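Local coordinates for tengpin (Thermoanaerobacter tengcongensis, PDB 2VH4), which probably inhibits serine-type endopeptidases as a member of the serpin family, and is captured here in a latent-type conformation within a loop C-sheet polymer, at residues Met166-Ala171 with Val339-Ala344; Ser102-Glu107 with Asp127-Ala132; Asp298-Ser303 with Ile310-Ile315; Ser39-Leu44 with Tyr276-Lys281. All blocks are in the same frame, centred on the assembly; numbering follows the deposited sequence.

Contact 1 (Met166-Ala171 with Val339-Ala344)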
loop_
_atom_site.group_PDB
_atom_site.type_symbol
_atom_site.label_atom_id
_atom_site.label_comp_id
_atom_site.label_asym_id
_atom_site.label_seq_id
_atom_site.Cartn_x
_atom_site.Cartn_y
_atom_site.Cartn_z
ATOM N N MET A 166 17.532 2.454 11.590
ATOM C CA MET A 166 16.683 1.341 11.146
ATOM C C MET A 166 15.793 1.692 9.959
ATOM O O MET A 166 15.217 2.776 9.899
ATOM C CB MET A 166 15.806 0.812 12.297
ATOM C CG MET A 166 15.088 -0.505 11.965
ATOM S SD MET A 166 14.017 -1.161 13.260
ATOM C CE MET A 166 15.188 -1.939 14.373
ATOM N N TYR A 167 15.688 0.760 9.018
ATOM C CA TYR A 167 14.661 0.827 7.983
ATOM C C TYR A 167 13.798 -0.418 8.078
ATOM O O TYR A 167 14.309 -1.539 8.057
ATOM C CB TYR A 167 15.274 0.934 6.586
ATOM C CG TYR A 167 16.015 2.225 6.330
ATOM C CD1 TYR A 167 17.373 2.338 6.609
ATOM C CD2 TYR A 167 15.358 3.332 5.802
ATOM C CE1 TYR A 167 18.059 3.523 6.379
ATOM C CE2 TYR A 167 16.035 4.517 5.562
ATOM C CZ TYR A 167 17.385 4.605 5.861
ATOM O OH TYR A 167 18.063 5.774 5.622
ATOM N N LEU A 168 12.495 -0.211 8.219
ATOM C CA LEU A 168 11.538 -1.303 8.150
ATOM C C LEU A 168 10.907 -1.222 6.768
ATOM O O LEU A 168 10.323 -0.197 6.412
ATOM C CB LEU A 168 10.476 -1.189 9.255
ATOM C CG LEU A 168 10.995 -1.058 10.690
ATOM C CD1 LEU A 168 11.143 0.410 11.092
ATOM C CD2 LEU A 168 10.083 -1.779 11.657
ATOM N N ILE A 169 11.054 -2.288 5.985
ATOM C CA ILE A 169 10.655 -2.261 4.575
ATOM C C ILE A 169 9.740 -3.422 4.187
ATOM O O ILE A 169 10.061 -4.584 4.426
ATOM C CB ILE A 169 11.891 -2.247 3.633
ATOM C CG1 ILE A 169 12.844 -1.105 3.992
ATOM C CG2 ILE A 169 11.452 -2.143 2.174
ATOM C CD1 ILE A 169 14.250 -1.273 3.451
ATOM N N ASN A 170 8.600 -3.095 3.588
ATOM C CA ASN A 170 7.747 -4.104 2.988
ATOM C C ASN A 170 7.683 -3.950 1.474
ATOM O O ASN A 170 7.553 -2.826 0.961
ATOM C CB ASN A 170 6.339 -4.063 3.570
ATOM C CG ASN A 170 5.362 -4.922 2.777
ATOM O OD1 ASN A 170 4.799 -4.479 1.775
ATOM N ND2 ASN A 170 5.178 -6.162 3.206
ATOM N N ALA A 171 7.764 -5.080 0.772
ATOM C CA ALA A 171 7.567 -5.120 -0.674
ATOM C C ALA A 171 6.413 -6.038 -1.068
ATOM O O ALA A 171 6.145 -7.044 -0.409
ATOM C CB ALA A 171 8.837 -5.539 -1.385
ATOM N N VAL A 339 9.981 2.526 6.175
ATOM C CA VAL A 339 9.815 3.361 7.358
ATOM C C VAL A 339 11.203 3.700 7.911
ATOM O O VAL A 339 11.989 2.808 8.221
ATOM C CB VAL A 339 8.948 2.637 8.422
ATOM C CG1 VAL A 339 8.792 3.474 9.690
ATOM C CG2 VAL A 339 7.584 2.271 7.833
ATOM N N ASP A 340 11.502 4.992 8.016
ATOM C CA ASP A 340 12.845 5.438 8.382
ATOM C C ASP A 340 12.948 5.924 9.830
ATOM O O ASP A 340 12.356 6.944 10.205
ATOM C CB ASP A 340 13.345 6.511 7.407
ATOM C CG ASP A 340 14.832 6.810 7.570
ATOM O OD1 ASP A 340 15.436 6.375 8.581
ATOM O OD2 ASP A 340 15.401 7.478 6.675
ATOM N N ILE A 341 13.721 5.179 10.622
ATOM C CA ILE A 341 13.951 5.471 12.036
ATOM C C ILE A 341 15.277 6.220 12.226
ATOM O O ILE A 341 16.357 5.690 11.928
ATOM C CB ILE A 341 13.926 4.169 12.894
ATOM C CG1 ILE A 341 12.597 3.415 12.720
ATOM C CG2 ILE A 341 14.199 4.466 14.359
ATOM C CD1 ILE A 341 11.335 4.163 13.175
ATOM N N THR A 342 15.187 7.449 12.731
ATOM C CA THR A 342 16.355 8.329 12.825
ATOM C C THR A 342 16.454 9.060 14.165
ATOM O O THR A 342 15.485 9.134 14.918
ATOM C CB THR A 342 16.394 9.341 11.651
ATOM O OG1 THR A 342 17.696 9.938 11.570
ATOM C CG2 THR A 342 15.349 10.420 11.831
ATOM N N ALA A 343 17.635 9.608 14.441
ATOM C CA ALA A 343 17.952 10.167 15.755
ATOM C C ALA A 343 17.754 11.678 15.847
ATOM O O ALA A 343 17.391 12.196 16.906
ATOM C CB ALA A 343 19.374 9.802 16.146
ATOM N N ALA A 344 17.993 12.380 14.746
ATOM C CA ALA A 344 18.048 13.833 14.790
ATOM C C ALA A 344 17.231 14.499 13.682
ATOM O O ALA A 344 16.680 13.824 12.809
ATOM C CB ALA A 344 19.504 14.299 14.750
#
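Val339 N donates to Leu168 O over 2.8 Å, and Leu168 N answers to Val339 O over 3.1 Å, so the two residues close a hydrogen-bonded antiparallel pair. Two residues along, Ile341 N reaches Met166 O at 2.9 Å, while the return bond from Met166 N to Ile341 O is weak. Val339 O has a second visitor in the CA-H of Tyr167. Between these pairs Tyr167 and Asp340 stand side by side on one face of the sheet. Asp340 turns CG anti to its own N (chi1 -169°), which lays the carboxylate alongside the ring with the two planes 40° apart and OD2 3.2 Å from Tyr167 CE2. Asp164 is close too: its OD2 lies near Asp340 OD2 and takes a weak bond from Tyr167 OH, a crowding of acids that might raise the affinity of one for a proton. The side chains that meet on the other face are apolar, as suits their burial: Leu168 CD1 lies 3.7 Å from Ile341 CG1 and 4.1 Å from Val339 CG1, and Met166 CB meets Ile341 CB. Strand 330-342, between 164-177 and 314-326 and hydrogen-bonded to both, is the reactive-centre segment inserted as strand 4 of sheet A, consistent with the latent conformation. Strand 95-106 continues the sheet beyond 164-177, helix 43-54 packs beneath Leu168 and Val339, and helix 135-148 touches Ile169.

Contact 2 (Ser102-Glu107 with Asp127-Ala132)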
loop_
_atom_site.group_PDB
_atom_site.type_symbol
_atom_site.label_atom_id
_atom_site.label_comp_id
_atom_site.label_asym_id
_atom_site.label_seq_id
_atom_site.Cartn_x
_atom_site.Cartn_y
_atom_site.Cartn_z
ATOM N N SER A 102 11.542 -6.788 5.485
ATOM C CA SER A 102 12.906 -6.770 5.985
ATOM C C SER A 102 13.110 -5.689 7.018
ATOM O O SER A 102 12.428 -4.658 7.006
ATOM C CB SER A 102 13.931 -6.632 4.841
ATOM O OG SER A 102 14.005 -5.307 4.341
ATOM N N ILE A 103 14.044 -5.958 7.924
ATOM C CA ILE A 103 14.553 -4.973 8.875
ATOM C C ILE A 103 16.043 -4.804 8.610
ATOM O O ILE A 103 16.786 -5.792 8.531
ATOM C CB ILE A 103 14.354 -5.427 10.352
ATOM C CG1 ILE A 103 12.904 -5.875 10.618
ATOM C CG2 ILE A 103 14.827 -4.344 11.330
ATOM C CD1 ILE A 103 11.874 -4.762 10.631
ATOM N N TRP A 104 16.466 -3.553 8.452
ATOM C CA TRP A 104 17.883 -3.215 8.328
ATOM C C TRP A 104 18.237 -2.298 9.489
ATOM O O TRP A 104 17.536 -1.315 9.727
ATOM C CB TRP A 104 18.154 -2.504 7.000
ATOM C CG TRP A 104 17.677 -3.254 5.778
ATOM C CD1 TRP A 104 16.382 -3.473 5.401
ATOM C CD2 TRP A 104 18.494 -3.857 4.765
ATOM N NE1 TRP A 104 16.342 -4.182 4.227
ATOM C CE2 TRP A 104 17.625 -4.429 3.814
ATOM C CE3 TRP A 104 19.878 -3.972 4.573
ATOM C CZ2 TRP A 104 18.088 -5.108 2.688
ATOM C CZ3 TRP A 104 20.343 -4.651 3.449
ATOM C CH2 TRP A 104 19.447 -5.213 2.522
ATOM N N PHE A 105 19.300 -2.619 10.226
ATOM C CA PHE A 105 19.710 -1.774 11.355
ATOM C C PHE A 105 21.211 -1.480 11.410
ATOM O O PHE A 105 22.028 -2.251 10.902
ATOM C CB PHE A 105 19.193 -2.323 12.694
ATOM C CG PHE A 105 19.828 -3.613 13.115
ATOM C CD1 PHE A 105 20.979 -3.614 13.900
ATOM C CD2 PHE A 105 19.268 -4.830 12.749
ATOM C CE1 PHE A 105 21.565 -4.809 14.304
ATOM C CE2 PHE A 105 19.850 -6.030 13.148
ATOM C CZ PHE A 105 21.000 -6.019 13.928
ATOM N N LYS A 106 21.555 -0.351 12.024
ATOM C CA LYS A 106 22.939 0.100 12.112
ATOM C C LYS A 106 23.751 -0.724 13.114
ATOM O O LYS A 106 23.321 -0.958 14.245
ATOM C CB LYS A 106 22.989 1.587 12.472
ATOM C CG LYS A 106 24.263 2.287 12.045
ATOM C CD LYS A 106 24.117 3.797 12.155
ATOM C CE LYS A 106 25.341 4.516 11.611
ATOM N NZ LYS A 106 25.181 5.996 11.649
ATOM N N GLU A 107 24.925 -1.165 12.675
ATOM C CA GLU A 107 25.842 -1.939 13.508
ATOM C C GLU A 107 26.509 -1.092 14.601
ATOM O O GLU A 107 27.030 -1.635 15.569
ATOM C CB GLU A 107 26.905 -2.634 12.636
ATOM C CG GLU A 107 27.835 -1.681 11.860
ATOM C CD GLU A 107 28.632 -2.359 10.737
ATOM O OE1 GLU A 107 28.350 -3.531 10.388
ATOM O OE2 GLU A 107 29.543 -1.702 10.186
ATOM N N ASP A 127 13.427 -10.772 6.679
ATOM C CA ASP A 127 14.877 -10.828 6.548
ATOM C C ASP A 127 15.472 -9.780 7.482
ATOM O O ASP A 127 15.075 -8.612 7.445
ATOM C CB ASP A 127 15.300 -10.515 5.113
ATOM C CG ASP A 127 14.788 -11.528 4.109
ATOM O OD1 ASP A 127 14.719 -12.733 4.431
ATOM O OD2 ASP A 127 14.470 -11.115 2.977
ATOM N N ILE A 128 16.412 -10.190 8.326
ATOM C CA ILE A 128 17.038 -9.263 9.264
ATOM C C ILE A 128 18.488 -9.021 8.876
ATOM O O ILE A 128 19.286 -9.962 8.781
ATOM C CB ILE A 128 16.905 -9.752 10.728
ATOM C CG1 ILE A 128 15.450 -9.605 11.184
ATOM C CG2 ILE A 128 17.846 -8.981 11.663
ATOM C CD1 ILE A 128 15.045 -10.561 12.274
ATOM N N PHE A 129 18.814 -7.753 8.645
ATOM C CA PHE A 129 20.157 -7.374 8.242
ATOM C C PHE A 129 20.784 -6.372 9.205
ATOM O O PHE A 129 20.226 -5.304 9.451
ATOM C CB PHE A 129 20.153 -6.790 6.826
ATOM C CG PHE A 129 19.613 -7.718 5.778
ATOM C CD1 PHE A 129 18.387 -7.459 5.174
ATOM C CD2 PHE A 129 20.336 -8.842 5.376
ATOM C CE1 PHE A 129 17.877 -8.302 4.189
ATOM C CE2 PHE A 129 19.837 -9.699 4.393
ATOM C CZ PHE A 129 18.602 -9.430 3.799
ATOM N N LYS A 130 21.938 -6.744 9.751
ATOM C CA LYS A 130 22.821 -5.827 10.470
ATOM C C LYS A 130 23.724 -5.175 9.430
ATOM O O LYS A 130 24.356 -5.874 8.639
ATOM C CB LYS A 130 23.654 -6.602 11.497
ATOM C CG LYS A 130 24.519 -5.737 12.398
ATOM C CD LYS A 130 24.726 -6.394 13.759
ATOM C CE LYS A 130 25.328 -5.413 14.761
ATOM N NZ LYS A 130 25.025 -5.758 16.184
ATOM N N ALA A 131 23.772 -3.845 9.415
ATOM C CA ALA A 131 24.464 -3.120 8.349
ATOM C C ALA A 131 25.273 -1.906 8.815
ATOM O O ALA A 131 25.076 -1.388 9.917
ATOM C CB ALA A 131 23.479 -2.716 7.268
ATOM N N ALA A 132 26.184 -1.465 7.951
ATOM C CA ALA A 132 27.042 -0.315 8.221
ATOM C C ALA A 132 26.324 1.022 8.016
ATOM O O ALA A 132 26.732 2.038 8.583
ATOM C CB ALA A 132 28.288 -0.378 7.349
#
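From Ser102 beside Asp127 to Lys106 beside Ala131 the two strands run parallel, their axes 21° apart, and five backbone hydrogen bonds join them, beginning with Ile103 N to Asp127 O and ending with Glu107 N to Ala131 O. Trp104 and Phe129 point the same way on one face. Phe129 CD1 sits over the centre of the six-membered ring of Trp104, 3.4 Å from Trp104 CE2, yet the planes meet at 34°, and Phe129 CB also lies over that indole face. The indole is held from turning by its NE1, which donates to Ser102 OG over 2.6 Å; a serine suits that spot because its short side chain offers an acceptor next to the ring. In serpin terms these are strands 2 and 1 of sheet A, the latter at the sheet's border, and helix 114-124 of the intervening chain packs on Ile103 and Phe105. On that face Phe105 has CG between its backbone N and carbonyl carbon (chi1 68°), which slides the ring beneath Lys130: Lys130 CA lies over the ring, 4.0 Å from its centroid, while Lys130 CD is 3.6 Å from Phe105 CE1. Ile128 CG2 touches the same ring at its edge, 3.9 Å from Phe105 CE2. The lysine's extended aliphatic chain thus serves as a hydrophobic cover, and its CE goes on to Glu107 CB at 3.8 Å. Farther out, Glu107 OE2 rests 3.4 Å from Ala132 CB.

Contact 3 (Asp298-Ser303 with Ile310-Ile315)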
loop_
_atom_site.group_PDB
_atom_site.type_symbol
_atom_site.label_atom_id
_atom_site.label_comp_id
_atom_site.label_asym_id
_atom_site.label_seq_id
_atom_site.Cartn_x
_atom_site.Cartn_y
_atom_site.Cartn_z
ATOM N N ASP A 298 10.477 15.002 19.721
ATOM C CA ASP A 298 10.343 15.355 21.130
ATOM C C ASP A 298 9.279 14.507 21.830
ATOM O O ASP A 298 9.205 14.490 23.064
ATOM C CB ASP A 298 10.007 16.840 21.269
ATOM C CG ASP A 298 10.309 17.385 22.646
ATOM O OD1 ASP A 298 9.561 18.279 23.096
ATOM O OD2 ASP A 298 11.289 16.925 23.275
ATOM N N LYS A 299 8.480 13.792 21.033
ATOM C CA LYS A 299 7.321 13.040 21.525
ATOM C C LYS A 299 7.416 11.521 21.330
ATOM O O LYS A 299 7.059 10.759 22.231
ATOM C CB LYS A 299 6.039 13.564 20.864
ATOM C CG LYS A 299 5.612 14.962 21.309
ATOM C CD LYS A 299 4.725 14.913 22.546
ATOM N N ALA A 300 7.889 11.090 20.159
ATOM C CA ALA A 300 7.908 9.668 19.787
ATOM C C ALA A 300 8.510 8.764 20.851
ATOM O O ALA A 300 9.507 9.110 21.476
ATOM C CB ALA A 300 8.636 9.469 18.460
ATOM N N ASP A 301 7.890 7.611 21.058
ATOM C CA ASP A 301 8.446 6.593 21.940
ATOM C C ASP A 301 8.630 5.292 21.160
ATOM O O ASP A 301 7.677 4.531 20.955
ATOM C CB ASP A 301 7.560 6.384 23.178
ATOM C CG ASP A 301 8.183 5.433 24.201
ATOM O OD1 ASP A 301 8.925 4.514 23.793
ATOM O OD2 ASP A 301 7.923 5.602 25.417
ATOM N N PHE A 302 9.858 5.059 20.711
ATOM C CA PHE A 302 10.191 3.837 19.985
ATOM C C PHE A 302 11.205 3.005 20.750
ATOM O O PHE A 302 12.064 2.344 20.156
ATOM C CB PHE A 302 10.684 4.155 18.568
ATOM C CG PHE A 302 9.579 4.441 17.603
ATOM C CD1 PHE A 302 9.378 5.727 17.117
ATOM C CD2 PHE A 302 8.716 3.424 17.195
ATOM C CE1 PHE A 302 8.340 5.996 16.227
ATOM C CE2 PHE A 302 7.674 3.686 16.307
ATOM C CZ PHE A 302 7.487 4.972 15.822
ATOM N N SER A 303 11.067 3.025 22.075
ATOM C CA SER A 303 12.013 2.397 22.995
ATOM C C SER A 303 11.970 0.869 22.970
ATOM O O SER A 303 12.855 0.211 23.525
ATOM C CB SER A 303 11.781 2.910 24.421
ATOM O OG SER A 303 10.502 2.525 24.893
ATOM N N ILE A 310 22.343 7.977 20.382
ATOM C CA ILE A 310 22.418 9.131 19.477
ATOM C C ILE A 310 21.294 10.164 19.670
ATOM O O ILE A 310 21.374 11.282 19.156
ATOM C CB ILE A 310 22.453 8.675 17.998
ATOM N N GLY A 311 20.254 9.789 20.409
ATOM C CA GLY A 311 19.127 10.682 20.672
ATOM C C GLY A 311 17.800 9.950 20.636
ATOM O O GLY A 311 17.764 8.722 20.486
ATOM N N ASN A 312 16.704 10.692 20.780
ATOM C CA ASN A 312 15.387 10.083 20.717
ATOM C C ASN A 312 15.040 9.647 19.295
ATOM O O ASN A 312 15.105 10.448 18.352
ATOM C CB ASN A 312 14.310 11.017 21.265
ATOM C CG ASN A 312 12.975 10.311 21.470
ATOM O OD1 ASN A 312 11.964 10.680 20.869
ATOM N ND2 ASN A 312 12.969 9.288 22.322
ATOM N N LEU A 313 14.683 8.373 19.156
ATOM C CA LEU A 313 14.360 7.791 17.858
ATOM C C LEU A 313 12.924 8.110 17.440
ATOM O O LEU A 313 11.997 8.048 18.250
ATOM C CB LEU A 313 14.582 6.271 17.876
ATOM C CG LEU A 313 15.973 5.737 18.248
ATOM C CD1 LEU A 313 15.947 4.222 18.340
ATOM C CD2 LEU A 313 17.053 6.201 17.272
ATOM N N TYR A 314 12.754 8.441 16.163
ATOM C CA TYR A 314 11.447 8.789 15.604
ATOM C C TYR A 314 11.420 8.444 14.120
ATOM O O TYR A 314 12.470 8.213 13.523
ATOM C CB TYR A 314 11.152 10.284 15.820
ATOM C CG TYR A 314 11.970 11.209 14.944
ATOM C CD1 TYR A 314 11.472 11.649 13.713
ATOM C CD2 TYR A 314 13.240 11.652 15.345
ATOM C CE1 TYR A 314 12.210 12.489 12.899
ATOM C CE2 TYR A 314 13.990 12.504 14.533
ATOM C CZ TYR A 314 13.467 12.916 13.310
ATOM O OH TYR A 314 14.186 13.750 12.486
ATOM N N ILE A 315 10.223 8.405 13.535
ATOM C CA ILE A 315 10.068 8.203 12.094
ATOM C C ILE A 315 10.263 9.530 11.362
ATOM O O ILE A 315 9.473 10.464 11.552
ATOM C CB ILE A 315 8.675 7.624 11.717
ATOM C CG1 ILE A 315 8.341 6.379 12.549
ATOM C CG2 ILE A 315 8.606 7.315 10.216
ATOM C CD1 ILE A 315 6.956 5.785 12.278
HETATM O O HOH W 1 11.966 7.096 20.817
#
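Phe302 drops its side chain from an irregular loop onto the start of strand 314-326, which corresponds to strand 5 of the serpin's sheet A. Its CB faces Leu313, with 4.5 Å to the leucine CB. With CG anti to the carbonyl carbon (chi1 -80°), the ring heads along the strand: CD1 comes 3.7 Å from Leu313 O, which lies at the ring edge in its plane, and also touches Tyr314 CA. Farther on, CE1 meets Ile315 CG1, and at the tip Phe302 CZ lies 3.7 Å from Ile315 CG1 and equally near Ile315 CD1, the two side chains crossing at about a right angle. Thr53 of helix 43-54 and Met65 of helix 59-70 also pack on this phenyl, so a large, wholly apolar group fits a buried spot between strand and helices. An alanine here would end at CB, and would be likely to leave a gap beside Ile315 and Met65 that lets the isoleucine branch shift. Nearer the loop's beginning, Ala300 sets its CB against Tyr314 CB at 3.7 Å, where the strand passes close and a methyl suffices. A water bridges the two segments, accepting from Phe302 N at 2.9 Å and donating to Leu313 O at 2.7 Å and to Ala300 O. The loop keeps its shape through an Asx turn, in which Asp301 OD1 accepts from Ser303 N and, through its syn lone pair, from Ser303 OG at 2.8 Å.

Contact 4 (Ser39-Leu44 with Tyr276-Lys281)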
loop_
_atom_site.group_PDB
_atom_site.type_symbol
_atom_site.label_atom_id
_atom_site.label_comp_id
_atom_site.label_asym_id
_atom_site.label_seq_id
_atom_site.Cartn_x
_atom_site.Cartn_y
_atom_site.Cartn_z
ATOM N N SER A 39 -2.007 8.304 -9.628
ATOM C CA SER A 39 -1.567 7.927 -8.281
ATOM C C SER A 39 -1.867 6.460 -7.992
ATOM O O SER A 39 -2.743 5.874 -8.617
ATOM C CB SER A 39 -2.181 8.846 -7.212
ATOM O OG SER A 39 -3.537 8.555 -7.002
ATOM N N LEU A 40 -1.127 5.871 -7.059
ATOM C CA LEU A 40 -1.313 4.469 -6.701
ATOM C C LEU A 40 -0.729 4.176 -5.333
ATOM O O LEU A 40 0.444 4.445 -5.075
ATOM C CB LEU A 40 -0.677 3.537 -7.744
ATOM C CG LEU A 40 -0.735 2.031 -7.462
ATOM C CD1 LEU A 40 -2.149 1.484 -7.619
ATOM C CD2 LEU A 40 0.232 1.283 -8.366
ATOM N N ILE A 41 -1.560 3.629 -4.455
ATOM C CA ILE A 41 -1.101 3.200 -3.145
ATOM C C ILE A 41 -1.416 1.722 -2.932
ATOM O O ILE A 41 -2.345 1.175 -3.535
ATOM C CB ILE A 41 -1.663 4.089 -1.995
ATOM C CG1 ILE A 41 -3.170 3.901 -1.820
ATOM C CG2 ILE A 41 -1.341 5.565 -2.238
ATOM C CD1 ILE A 41 -3.652 4.205 -0.421
ATOM N N SER A 42 -0.601 1.075 -2.111
ATOM C CA SER A 42 -0.878 -0.269 -1.650
ATOM C C SER A 42 -1.068 -0.230 -0.133
ATOM O O SER A 42 -0.085 -0.242 0.617
ATOM C CB SER A 42 0.265 -1.201 -2.033
ATOM O OG SER A 42 0.068 -2.492 -1.485
ATOM N N PRO A 43 -2.330 -0.130 0.327
ATOM C CA PRO A 43 -2.643 -0.123 1.759
ATOM C C PRO A 43 -2.105 -1.349 2.497
ATOM O O PRO A 43 -1.719 -1.243 3.660
ATOM C CB PRO A 43 -4.171 -0.122 1.774
ATOM C CG PRO A 43 -4.534 0.550 0.522
ATOM C CD PRO A 43 -3.552 0.026 -0.479
ATOM N N LEU A 44 -2.078 -2.491 1.818
ATOM C CA LEU A 44 -1.504 -3.702 2.386
ATOM C C LEU A 44 -0.027 -3.504 2.717
ATOM O O LEU A 44 0.404 -3.841 3.822
ATOM C CB LEU A 44 -1.694 -4.900 1.441
ATOM C CG LEU A 44 -0.996 -6.222 1.790
ATOM C CD1 LEU A 44 -1.356 -6.732 3.184
ATOM C CD2 LEU A 44 -1.331 -7.262 0.745
ATOM N N TYR A 276 2.521 3.523 -15.077
ATOM C CA TYR A 276 3.253 4.600 -14.415
ATOM C C TYR A 276 3.904 4.189 -13.096
ATOM O O TYR A 276 3.605 3.131 -12.541
ATOM C CB TYR A 276 2.350 5.835 -14.202
ATOM C CG TYR A 276 1.108 5.577 -13.368
ATOM C CD1 TYR A 276 1.145 5.670 -11.972
ATOM C CD2 TYR A 276 -0.107 5.246 -13.977
ATOM C CE1 TYR A 276 0.020 5.438 -11.207
ATOM C CE2 TYR A 276 -1.237 5.010 -13.221
ATOM C CZ TYR A 276 -1.169 5.110 -11.836
ATOM O OH TYR A 276 -2.297 4.880 -11.084
ATOM N N GLU A 277 4.805 5.048 -12.621
ATOM C CA GLU A 277 5.374 4.962 -11.281
ATOM C C GLU A 277 4.854 6.129 -10.455
ATOM O O GLU A 277 4.498 7.178 -11.003
ATOM C CB GLU A 277 6.896 5.024 -11.335
ATOM C CG GLU A 277 7.540 3.878 -12.089
ATOM C CD GLU A 277 9.005 4.122 -12.368
ATOM O OE1 GLU A 277 9.420 5.302 -12.368
ATOM O OE2 GLU A 277 9.741 3.134 -12.589
ATOM N N TYR A 278 4.825 5.938 -9.138
ATOM C CA TYR A 278 4.302 6.927 -8.203
ATOM C C TYR A 278 5.086 6.878 -6.902
ATOM O O TYR A 278 5.453 5.801 -6.424
ATOM C CB TYR A 278 2.825 6.651 -7.946
ATOM C CG TYR A 278 2.110 7.602 -7.014
ATOM C CD1 TYR A 278 1.767 8.894 -7.424
ATOM C CD2 TYR A 278 1.730 7.197 -5.739
ATOM C CE1 TYR A 278 1.084 9.761 -6.572
ATOM C CE2 TYR A 278 1.046 8.062 -4.880
ATOM C CZ TYR A 278 0.730 9.336 -5.306
ATOM O OH TYR A 278 0.054 10.188 -4.464
ATOM N N THR A 279 5.349 8.055 -6.342
ATOM C CA THR A 279 6.016 8.173 -5.049
ATOM C C THR A 279 5.204 9.096 -4.151
ATOM O O THR A 279 4.791 10.177 -4.574
ATOM C CB THR A 279 7.459 8.718 -5.198
ATOM O OG1 THR A 279 8.198 7.887 -6.104
ATOM C CG2 THR A 279 8.178 8.722 -3.871
ATOM N N ILE A 280 4.956 8.655 -2.921
ATOM C CA ILE A 280 4.337 9.520 -1.917
ATOM C C ILE A 280 5.051 9.418 -0.557
ATOM O O ILE A 280 5.292 8.319 -0.053
ATOM C CB ILE A 280 2.797 9.273 -1.790
ATOM C CG1 ILE A 280 2.151 10.293 -0.839
ATOM C CG2 ILE A 280 2.495 7.833 -1.376
ATOM C CD1 ILE A 280 0.624 10.202 -0.740
ATOM N N LYS A 281 5.413 10.568 0.006
ATOM C CA LYS A 281 5.875 10.626 1.386
ATOM C C LYS A 281 4.621 10.635 2.258
ATOM O O LYS A 281 3.835 11.588 2.212
ATOM C CB LYS A 281 6.735 11.871 1.634
#
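Tyr278 spreads its ring under the backbone of Ser39 and Leu40. The ring is placed there by a CG anti to the backbone N (chi1 -179°), with Ser39 CA 3.7 Å from its centroid, a CH-pi contact over the face. Ser39 CB adds to this at 3.5 Å from Tyr278 CE1, and Leu40 N lies over the same face toward the rim. Leu40 O comes to the ring atom CD2 of Tyr278, at 3.1 Å, and also accepts from Thr322 OG1. Tyr276, two residues earlier, adopts a different first torsion, with CG between the backbone N and the carbonyl carbon (chi1 59°). From there its OH donates to Ser39 O over 2.7 Å, approaching well above the carbonyl plane, and its CE1 meets Leu40 CB at 4.0 Å. A leucine in place of Tyr278 would probably leave the CH groups of Ser39 without a flat face to rest on, and Asp34 without the weak bond to the tyrosine hydroxyl. Residues 39-41, strand 6 of sheet B in serpins, meet residues 276-281, in strand 6 of sheet A, at 66°, too steep for sheet pairing. Small Ser39, its OG bonded to Thr376, lets the rings come close, the face of Tyr278 covering the CA-H of Ser39 and the phenol of Tyr276 giving a donor to Ser39 O.

How the contacts relate
Residues 39-44 come first and wait until 276-281 to close contact 4, a loop of more than 230 residues that spans much of the fold. Nested inside it, contact 2 closes a short loop that includes helix 114-124. Contact 1 then opens at 166-171 before contact 4 has closed, so the two cross, and it ends only at 339-344. Contact 3 closes a small loop within the span of contact 1. Contacts 1, 2 and 3 meet along one sheet: Ile169 O and Ser102 N join the first two, Thr342 N and Tyr314 O the first and third. Contact 4 lies about 18 Å from contact 1, centre to centre, and ties that sheet to strand 39-41.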